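Local atomic coordinates of dehydroquinate synthase (Thermus thermophilus, PDB entry 1UJN), a protein that probably converts 3-deoxy-D-arabino-heptulosonate 7-phosphate into 3-dehydroquinate in chorismate biosynthesis, using NAD(+) and a divalent metal ion, cobalt or zinc. Residues Q44-A49 against L89-G94; E23-A28 against G151-L156; A32-R37 against T97-F102. All blocks are in the same frame, centred on the assembly; numbering follows the deposited sequence.

Contact 1 of 3, residues Q44-A49 against L89-G94; sequences QEVAKA and LVVGGG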
loop_
_atom_site.group_PDB
_atom_site.type_symbol
_atom_site.label_atom_id
_atom_site.label_comp_id
_atom_site.label_asym_id
_atom_site.label_seq_id
_atom_site.Cartn_x
_atom_site.Cartn_y
_atom_site.Cartn_z
ATOM N N GLN A 44 -5.991 26.638 6.347
ATOM C CA GLN A 44 -7.365 27.124 6.353
ATOM C C GLN A 44 -7.679 27.842 5.046
ATOM O O GLN A 44 -8.813 27.825 4.581
ATOM C CB GLN A 44 -7.595 28.067 7.538
ATOM C CG GLN A 44 -7.386 27.423 8.896
ATOM C CD GLN A 44 -8.477 26.432 9.278
ATOM O OE1 GLN A 44 -9.490 26.321 8.585
ATOM N NE2 GLN A 44 -8.272 25.701 10.371
ATOM N N GLU A 45 -6.676 28.480 4.450
ATOM C CA GLU A 45 -6.884 29.179 3.188
ATOM C C GLU A 45 -7.126 28.157 2.074
ATOM O O GLU A 45 -7.995 28.344 1.213
ATOM C CB GLU A 45 -5.668 30.044 2.845
ATOM C CG GLU A 45 -5.813 30.775 1.529
ATOM C CD GLU A 45 -4.624 31.648 1.200
ATOM O OE1 GLU A 45 -4.612 32.235 0.098
ATOM O OE2 GLU A 45 -3.703 31.749 2.035
ATOM N N VAL A 46 -6.351 27.075 2.097
ATOM C CA VAL A 46 -6.500 26.013 1.110
ATOM C C VAL A 46 -7.904 25.420 1.243
ATOM O O VAL A 46 -8.605 25.226 0.248
ATOM C CB VAL A 46 -5.443 24.892 1.333
ATOM C CG1 VAL A 46 -5.754 23.686 0.451
ATOM C CG2 VAL A 46 -4.053 25.424 1.014
ATOM N N ALA A 47 -8.305 25.136 2.482
ATOM C CA ALA A 47 -9.617 24.563 2.763
ATOM C C ALA A 47 -10.743 25.465 2.266
ATOM O O ALA A 47 -11.672 25.006 1.600
ATOM C CB ALA A 47 -9.767 24.321 4.257
ATOM N N LYS A 48 -10.657 26.751 2.586
ATOM C CA LYS A 48 -11.693 27.697 2.177
ATOM C C LYS A 48 -11.795 27.835 0.661
ATOM O O LYS A 48 -12.892 27.865 0.107
ATOM C CB LYS A 48 -11.427 29.067 2.805
ATOM C CG LYS A 48 -12.630 29.997 2.787
ATOM C CD LYS A 48 -12.347 31.265 3.576
ATOM C CE LYS A 48 -13.600 32.113 3.716
ATOM N NZ LYS A 48 -14.296 32.270 2.412
ATOM N N ALA A 49 -10.654 27.908 -0.012
ATOM C CA ALA A 49 -10.636 28.051 -1.460
ATOM C C ALA A 49 -11.259 26.866 -2.200
ATOM O O ALA A 49 -11.966 27.043 -3.195
ATOM C CB ALA A 49 -9.198 28.257 -1.938
ATOM N N LEU A 89 -6.180 16.170 1.092
ATOM C CA LEU A 89 -5.274 17.279 0.817
ATOM C C LEU A 89 -4.252 17.302 1.950
ATOM O O LEU A 89 -4.610 17.187 3.124
ATOM C CB LEU A 89 -6.041 18.607 0.746
ATOM C CG LEU A 89 -6.948 18.785 -0.478
ATOM C CD1 LEU A 89 -8.186 17.904 -0.365
ATOM C CD2 LEU A 89 -7.362 20.251 -0.578
ATOM N N VAL A 90 -2.976 17.425 1.603
ATOM C CA VAL A 90 -1.938 17.418 2.625
ATOM C C VAL A 90 -1.100 18.681 2.571
ATOM O O VAL A 90 -0.429 18.957 1.570
ATOM C CB VAL A 90 -1.027 16.176 2.472
ATOM C CG1 VAL A 90 -0.105 16.060 3.671
ATOM C CG2 VAL A 90 -1.886 14.915 2.340
ATOM N N VAL A 91 -1.134 19.440 3.661
ATOM C CA VAL A 91 -0.417 20.706 3.741
ATOM C C VAL A 91 0.655 20.651 4.824
ATOM O O VAL A 91 0.346 20.556 6.012
ATOM C CB VAL A 91 -1.394 21.860 4.056
ATOM C CG1 VAL A 91 -0.667 23.202 3.968
ATOM C CG2 VAL A 91 -2.590 21.815 3.093
ATOM N N GLY A 92 1.917 20.710 4.405
ATOM C CA GLY A 92 3.009 20.659 5.360
ATOM C C GLY A 92 4.314 20.289 4.687
ATOM O O GLY A 92 4.432 20.348 3.460
ATOM N N GLY A 93 5.293 19.898 5.495
ATOM C CA GLY A 93 6.593 19.523 4.965
ATOM C C GLY A 93 6.680 18.042 4.655
ATOM O O GLY A 93 5.658 17.354 4.610
ATOM N N GLY A 94 7.908 17.557 4.462
ATOM C CA GLY A 94 8.140 16.162 4.131
ATOM C C GLY A 94 7.499 15.112 5.020
ATOM O O GLY A 94 7.014 14.092 4.527
#
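V46 of helix 40-50 points at strand 87-92 and divides its two methyl groups between L89 and V91, residues two apart in the strand. The torsion of V46 makes this division possible. With CG1 anti to the backbone N (chi1 171°), CG2 falls anti to the carbonyl carbon, and the branches spread along the strand. CG1 meets L89 CD2 at 3.9 Å, whereas CG2 approaches V91 CG2 more loosely, at 4.4 Å.

The leucine reaches the helix by extension. Its CG lies anti to its carbonyl carbon (chi1 -70°), and CD2 continues nearly anti to CA, so this methyl stands furthest from the strand backbone while CD1 folds back. The side chains of V46 and L89 run past each other in opposite directions, and V46 CG1 touches the far methyl of L89, CD2. In V91, CG2 is the branch nearest V46. The backbones stay well separated, with V46 CA and V91 CA 8.5 Å apart, and side chains alone fill the interval.

Other residues close the surroundings. V46 also packs on L33 of strand 31-36 and F116 of strand 112-117, and V91 leans on T118, a predicted NAD(+)-binding residue.

All three contacting residues are buried and apolar, and no hydrogen bond crosses between helix and strand. The contact is a worked case of helix-on-sheet packing held by dispersion and by exclusion of water: the fit of V46 against the two strand side chains, not a directional bond, joins helix and strand here.

Contact 2 of 3, residues E23-A28 against G151-L156; sequences EVPPLA and GVYAEL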
loop_
_atom_site.group_PDB
_atom_site.type_symbol
_atom_site.label_atom_id
_atom_site.label_comp_id
_atom_site.label_asym_id
_atom_site.label_seq_id
_atom_site.Cartn_x
_atom_site.Cartn_y
_atom_site.Cartn_z
ATOM N N GLU A 23 -4.776 27.428 -9.386
ATOM C CA GLU A 23 -4.465 26.408 -10.384
ATOM C C GLU A 23 -4.950 25.003 -10.033
ATOM O O GLU A 23 -4.816 24.080 -10.834
ATOM C CB GLU A 23 -2.955 26.366 -10.623
ATOM C CG GLU A 23 -2.404 27.647 -11.224
ATOM C CD GLU A 23 -3.053 27.973 -12.553
ATOM O OE1 GLU A 23 -2.913 27.167 -13.496
ATOM O OE2 GLU A 23 -3.710 29.031 -12.654
ATOM N N VAL A 24 -5.512 24.833 -8.844
ATOM C CA VAL A 24 -5.984 23.512 -8.439
ATOM C C VAL A 24 -7.333 23.201 -9.069
ATOM O O VAL A 24 -8.252 24.010 -9.000
ATOM C CB VAL A 24 -6.138 23.411 -6.903
ATOM C CG1 VAL A 24 -6.594 22.006 -6.515
ATOM C CG2 VAL A 24 -4.811 23.754 -6.218
ATOM N N PRO A 25 -7.469 22.028 -9.710
ATOM C CA PRO A 25 -8.770 21.712 -10.311
ATOM C C PRO A 25 -9.811 21.586 -9.194
ATOM O O PRO A 25 -9.543 20.977 -8.155
ATOM C CB PRO A 25 -8.527 20.362 -10.983
ATOM C CG PRO A 25 -7.062 20.376 -11.283
ATOM C CD PRO A 25 -6.467 21.001 -10.045
ATOM N N PRO A 26 -11.006 22.170 -9.384
ATOM C CA PRO A 26 -12.039 22.075 -8.348
ATOM C C PRO A 26 -12.282 20.609 -8.015
ATOM O O PRO A 26 -12.269 19.761 -8.906
ATOM C CB PRO A 26 -13.248 22.719 -9.016
ATOM C CG PRO A 26 -12.616 23.783 -9.865
ATOM C CD PRO A 26 -11.438 23.053 -10.483
ATOM N N LEU A 27 -12.499 20.316 -6.739
ATOM C CA LEU A 27 -12.730 18.945 -6.300
ATOM C C LEU A 27 -14.013 18.359 -6.891
ATOM O O LEU A 27 -15.039 19.037 -6.966
ATOM C CB LEU A 27 -12.772 18.901 -4.771
ATOM C CG LEU A 27 -11.488 19.433 -4.115
ATOM C CD1 LEU A 27 -11.672 19.553 -2.608
ATOM C CD2 LEU A 27 -10.333 18.498 -4.446
ATOM N N ALA A 28 -13.943 17.098 -7.309
ATOM C CA ALA A 28 -15.090 16.421 -7.910
ATOM C C ALA A 28 -15.781 15.455 -6.953
ATOM O O ALA A 28 -16.696 14.736 -7.349
ATOM C CB ALA A 28 -14.651 15.681 -9.163
ATOM N N GLY A 151 -1.554 15.909 -7.800
ATOM C CA GLY A 151 -1.037 17.232 -8.110
ATOM C C GLY A 151 -0.223 17.757 -6.937
ATOM O O GLY A 151 -0.462 17.360 -5.794
ATOM N N VAL A 152 0.746 18.631 -7.214
ATOM C CA VAL A 152 1.582 19.232 -6.167
ATOM C C VAL A 152 1.504 20.740 -6.371
ATOM O O VAL A 152 1.747 21.229 -7.472
ATOM C CB VAL A 152 3.055 18.798 -6.274
ATOM C CG1 VAL A 152 3.890 19.498 -5.197
ATOM C CG2 VAL A 152 3.165 17.286 -6.100
ATOM N N TYR A 153 1.164 21.464 -5.313
ATOM C CA TYR A 153 1.010 22.912 -5.388
ATOM C C TYR A 153 1.833 23.581 -4.303
ATOM O O TYR A 153 1.458 23.562 -3.130
ATOM C CB TYR A 153 -0.478 23.250 -5.249
ATOM C CG TYR A 153 -1.297 22.608 -6.350
ATOM C CD1 TYR A 153 -1.490 23.260 -7.567
ATOM C CD2 TYR A 153 -1.780 21.300 -6.220
ATOM C CE1 TYR A 153 -2.136 22.625 -8.632
ATOM C CE2 TYR A 153 -2.419 20.656 -7.283
ATOM C CZ TYR A 153 -2.590 21.326 -8.482
ATOM O OH TYR A 153 -3.176 20.694 -9.557
ATOM N N ALA A 154 2.958 24.163 -4.718
ATOM C CA ALA A 154 3.902 24.830 -3.823
ATOM C C ALA A 154 3.705 26.336 -3.803
ATOM O O ALA A 154 4.151 27.045 -4.710
ATOM C CB ALA A 154 5.337 24.501 -4.240
ATOM N N GLU A 155 3.030 26.805 -2.763
ATOM C CA GLU A 155 2.747 28.221 -2.575
ATOM C C GLU A 155 3.958 28.843 -1.903
ATOM O O GLU A 155 4.190 28.627 -0.718
ATOM C CB GLU A 155 1.517 28.385 -1.685
ATOM C CG GLU A 155 1.193 29.824 -1.329
ATOM C CD GLU A 155 1.117 30.709 -2.548
ATOM O OE1 GLU A 155 0.281 30.434 -3.439
ATOM O OE2 GLU A 155 1.899 31.681 -2.618
ATOM N N LEU A 156 4.725 29.617 -2.660
ATOM C CA LEU A 156 5.926 30.240 -2.121
ATOM C C LEU A 156 5.648 31.189 -0.952
ATOM O O LEU A 156 6.498 31.371 -0.087
ATOM C CB LEU A 156 6.682 30.959 -3.246
ATOM C CG LEU A 156 7.082 30.015 -4.390
ATOM C CD1 LEU A 156 7.821 30.784 -5.476
ATOM C CD2 LEU A 156 7.958 28.891 -3.847
HETATM O O HOH W 1 -3.445 22.002 -11.921
#
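V24 sets a methyl squarely over the ring of Y153. Its CG2 lies 3.6 Å from the centroid of the ring and only 10° off the normal, a CH-pi contact centred on one face. Having CG2 anti to the carbonyl carbon aims that branch at the aromatic ring. P25 comes in obliquely near the phenol end, where its CD is 3.3 Å from Y153 OH.

The polar end of the tyrosine is joined to the loop through water. One molecule, lying in the ring plane at its edge, donates to E23 O at 2.7 Å and is hydrogen-bonded to Y153 OH at 2.7 Å as well. A phenylalanine in place of Y153 would probably cut this water-borne link to E23 O, leaving the water without its phenolic partner.

Further out, the CE2 side of the Y153 ring comes close to G151, where a beta carbon would collide with it; the lack of a side chain at G151 lets the ring lie there. P13, L15 and V20 also pack on Y153, while V24 rests on L114 and F116.

In the fold, strand 151-155 runs parallel between strands 12-17 and 112-117, with backbone hydrogen bonds to both. The loop carrying E23 to A28 leads from strand 12-17 to strand 31-36, packing V24 against both Y153 and L50, at the end of helix 40-50.

Contact 3 of 3, residues A32-R37 against T97-F102; sequences ALLFDR and TDLGGF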
loop_
_atom_site.group_PDB
_atom_site.type_symbol
_atom_site.label_atom_id
_atom_site.label_comp_id
_atom_site.label_asym_id
_atom_site.label_seq_id
_atom_site.Cartn_x
_atom_site.Cartn_y
_atom_site.Cartn_z
ATOM N N ALA A 32 -10.923 15.809 2.586
ATOM C CA ALA A 32 -10.479 16.049 3.949
ATOM C C ALA A 32 -9.091 16.657 3.814
ATOM O O ALA A 32 -8.406 16.420 2.817
ATOM C CB ALA A 32 -10.419 14.738 4.729
ATOM N N LEU A 33 -8.677 17.447 4.798
ATOM C CA LEU A 33 -7.374 18.086 4.726
ATOM C C LEU A 33 -6.586 17.859 6.010
ATOM O O LEU A 33 -7.076 18.111 7.108
ATOM C CB LEU A 33 -7.541 19.593 4.449
ATOM C CG LEU A 33 -6.293 20.446 4.170
ATOM C CD1 LEU A 33 -6.697 21.703 3.400
ATOM C CD2 LEU A 33 -5.601 20.813 5.484
ATOM N N LEU A 34 -5.368 17.350 5.843
ATOM C CA LEU A 34 -4.446 17.067 6.935
ATOM C C LEU A 34 -3.355 18.139 6.857
ATOM O O LEU A 34 -2.816 18.398 5.774
ATOM C CB LEU A 34 -3.834 15.678 6.725
ATOM C CG LEU A 34 -2.929 15.103 7.809
ATOM C CD1 LEU A 34 -3.769 14.811 9.046
ATOM C CD2 LEU A 34 -2.251 13.824 7.303
ATOM N N PHE A 35 -3.008 18.753 7.988
ATOM C CA PHE A 35 -1.996 19.807 7.969
ATOM C C PHE A 35 -1.077 19.870 9.188
ATOM O O PHE A 35 -1.426 19.412 10.270
ATOM C CB PHE A 35 -2.683 21.171 7.807
ATOM C CG PHE A 35 -3.534 21.573 8.991
ATOM C CD1 PHE A 35 -2.999 22.333 10.029
ATOM C CD2 PHE A 35 -4.869 21.185 9.066
ATOM C CE1 PHE A 35 -3.781 22.704 11.125
ATOM C CE2 PHE A 35 -5.663 21.549 10.159
ATOM C CZ PHE A 35 -5.117 22.312 11.191
ATOM N N ASP A 36 0.102 20.450 8.977
ATOM C CA ASP A 36 1.095 20.648 10.028
ATOM C C ASP A 36 0.594 21.887 10.777
ATOM O O ASP A 36 0.387 22.922 10.160
ATOM C CB ASP A 36 2.461 20.937 9.391
ATOM C CG ASP A 36 3.551 21.199 10.418
ATOM O OD1 ASP A 36 3.253 21.770 11.486
ATOM O OD2 ASP A 36 4.718 20.846 10.145
ATOM N N ARG A 37 0.384 21.777 12.086
ATOM C CA ARG A 37 -0.106 22.909 12.882
ATOM C C ARG A 37 0.659 24.196 12.591
ATOM O O ARG A 37 0.104 25.289 12.695
ATOM C CB ARG A 37 -0.003 22.602 14.380
ATOM C CG ARG A 37 -0.773 21.375 14.839
ATOM C CD ARG A 37 -0.505 21.100 16.315
ATOM N NE ARG A 37 -1.100 19.848 16.779
ATOM C CZ ARG A 37 -2.407 19.610 16.841
ATOM N NH1 ARG A 37 -3.275 20.542 16.466
ATOM N NH2 ARG A 37 -2.847 18.438 17.279
ATOM N N THR A 97 3.712 14.942 4.184
ATOM C CA THR A 97 3.384 14.295 2.924
ATOM C C THR A 97 3.715 12.812 3.013
ATOM O O THR A 97 3.038 11.989 2.402
ATOM C CB THR A 97 4.108 14.950 1.722
ATOM O OG1 THR A 97 5.484 15.163 2.035
ATOM C CG2 THR A 97 3.456 16.279 1.381
ATOM N N ASP A 98 4.745 12.470 3.786
ATOM C CA ASP A 98 5.122 11.066 3.970
ATOM C C ASP A 98 3.961 10.337 4.652
ATOM O O ASP A 98 3.485 9.303 4.171
ATOM C CB ASP A 98 6.385 10.953 4.844
ATOM C CG ASP A 98 7.671 11.144 4.052
ATOM O OD1 ASP A 98 8.754 11.193 4.676
ATOM O OD2 ASP A 98 7.610 11.236 2.809
ATOM N N LEU A 99 3.508 10.882 5.777
ATOM C CA LEU A 99 2.401 10.294 6.527
ATOM C C LEU A 99 1.093 10.359 5.740
ATOM O O LEU A 99 0.434 9.337 5.530
ATOM C CB LEU A 99 2.224 11.023 7.859
ATOM C CG LEU A 99 0.964 10.656 8.649
ATOM C CD1 LEU A 99 1.106 9.248 9.213
ATOM C CD2 LEU A 99 0.751 11.659 9.756
ATOM N N GLY A 100 0.730 11.564 5.305
ATOM C CA GLY A 100 -0.500 11.756 4.550
ATOM C C GLY A 100 -0.578 10.965 3.255
ATOM O O GLY A 100 -1.647 10.482 2.880
ATOM N N GLY A 101 0.550 10.841 2.561
ATOM C CA GLY A 101 0.561 10.091 1.320
ATOM C C GLY A 101 0.334 8.612 1.579
ATOM O O GLY A 101 -0.308 7.927 0.787
ATOM N N PHE A 102 0.860 8.119 2.699
ATOM C CA PHE A 102 0.708 6.712 3.064
ATOM C C PHE A 102 -0.726 6.431 3.512
ATOM O O PHE A 102 -1.284 5.365 3.217
ATOM C CB PHE A 102 1.708 6.348 4.165
ATOM C CG PHE A 102 1.686 4.893 4.547
ATOM C CD1 PHE A 102 1.738 3.902 3.568
ATOM C CD2 PHE A 102 1.616 4.514 5.885
ATOM C CE1 PHE A 102 1.722 2.552 3.915
ATOM C CE2 PHE A 102 1.598 3.164 6.250
ATOM C CZ PHE A 102 1.651 2.179 5.262
#
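L34 meeting L99 and G100 is a buried, wholly apolar strand-on-helix contact, made where helix 94-106 lies against strand 31-36 of the central sheet. One methyl of the leucine carries it. L34 CD2 is 3.9 Å from G100 CA, so the side chain touches the helix backbone itself, and the same methyl faces L99 CD2 more distantly at 4.4 Å.

Extension of both torsions brings the methyl there: CG is anti to the backbone N (chi1 -175°), and CD2 in turn is nearly anti to CA, which carries it out from the strand to the helix surface. The absence of a side chain at G100 lets the backbones come close, with L34 CA and G100 CA 7.0 Å apart. A beta carbon on G100 would point at the strand and sit about 3.5 Å from L34 CD2, tight for two carbons.

Strand 55-58 shares the interface: L56 and L58 pack on L34, and L58 packs on L99 too, with V69 of helix 67-80 beyond. Farther along the helix, the ring of F102 stacks with that of Y70 in its own chain and packs on Y70 of the second subunit, so this helix also reaches the dimer interface.

L33, next in the chain to L34, faces the other way and packs on A43 and V46 of helix 40-50. Parallel strands covered by helices on both faces are consistent with the Rossmann-like alpha/beta architecture of the N-terminal domain of dehydroquinate synthases, where NAD(+) is predicted to bind.

The three contacts share one sheet. Contacts 1 and 3, with centres 9 Å apart, are joined directly: strands 87-92 and 31-36 are neighbours, probably hydrogen-bonded from L89 N to A32 O and from L34 N to L89 O, both at 2.8 Å. V46 also spans them, its CG1 lying 3.7 Å from L33 CD1. Contact 2 is centred 10 Å from contact 1 and 15 Å from contact 3, and the chain between its two segments contains both. Contact 1 comes nearest the predicted NAD(+) site, with the V91 side chain about 4 Å from that of T118. The side chain of Y153 is about 9 Å from that of T118, and the side chain of L34 about 12 Å from it.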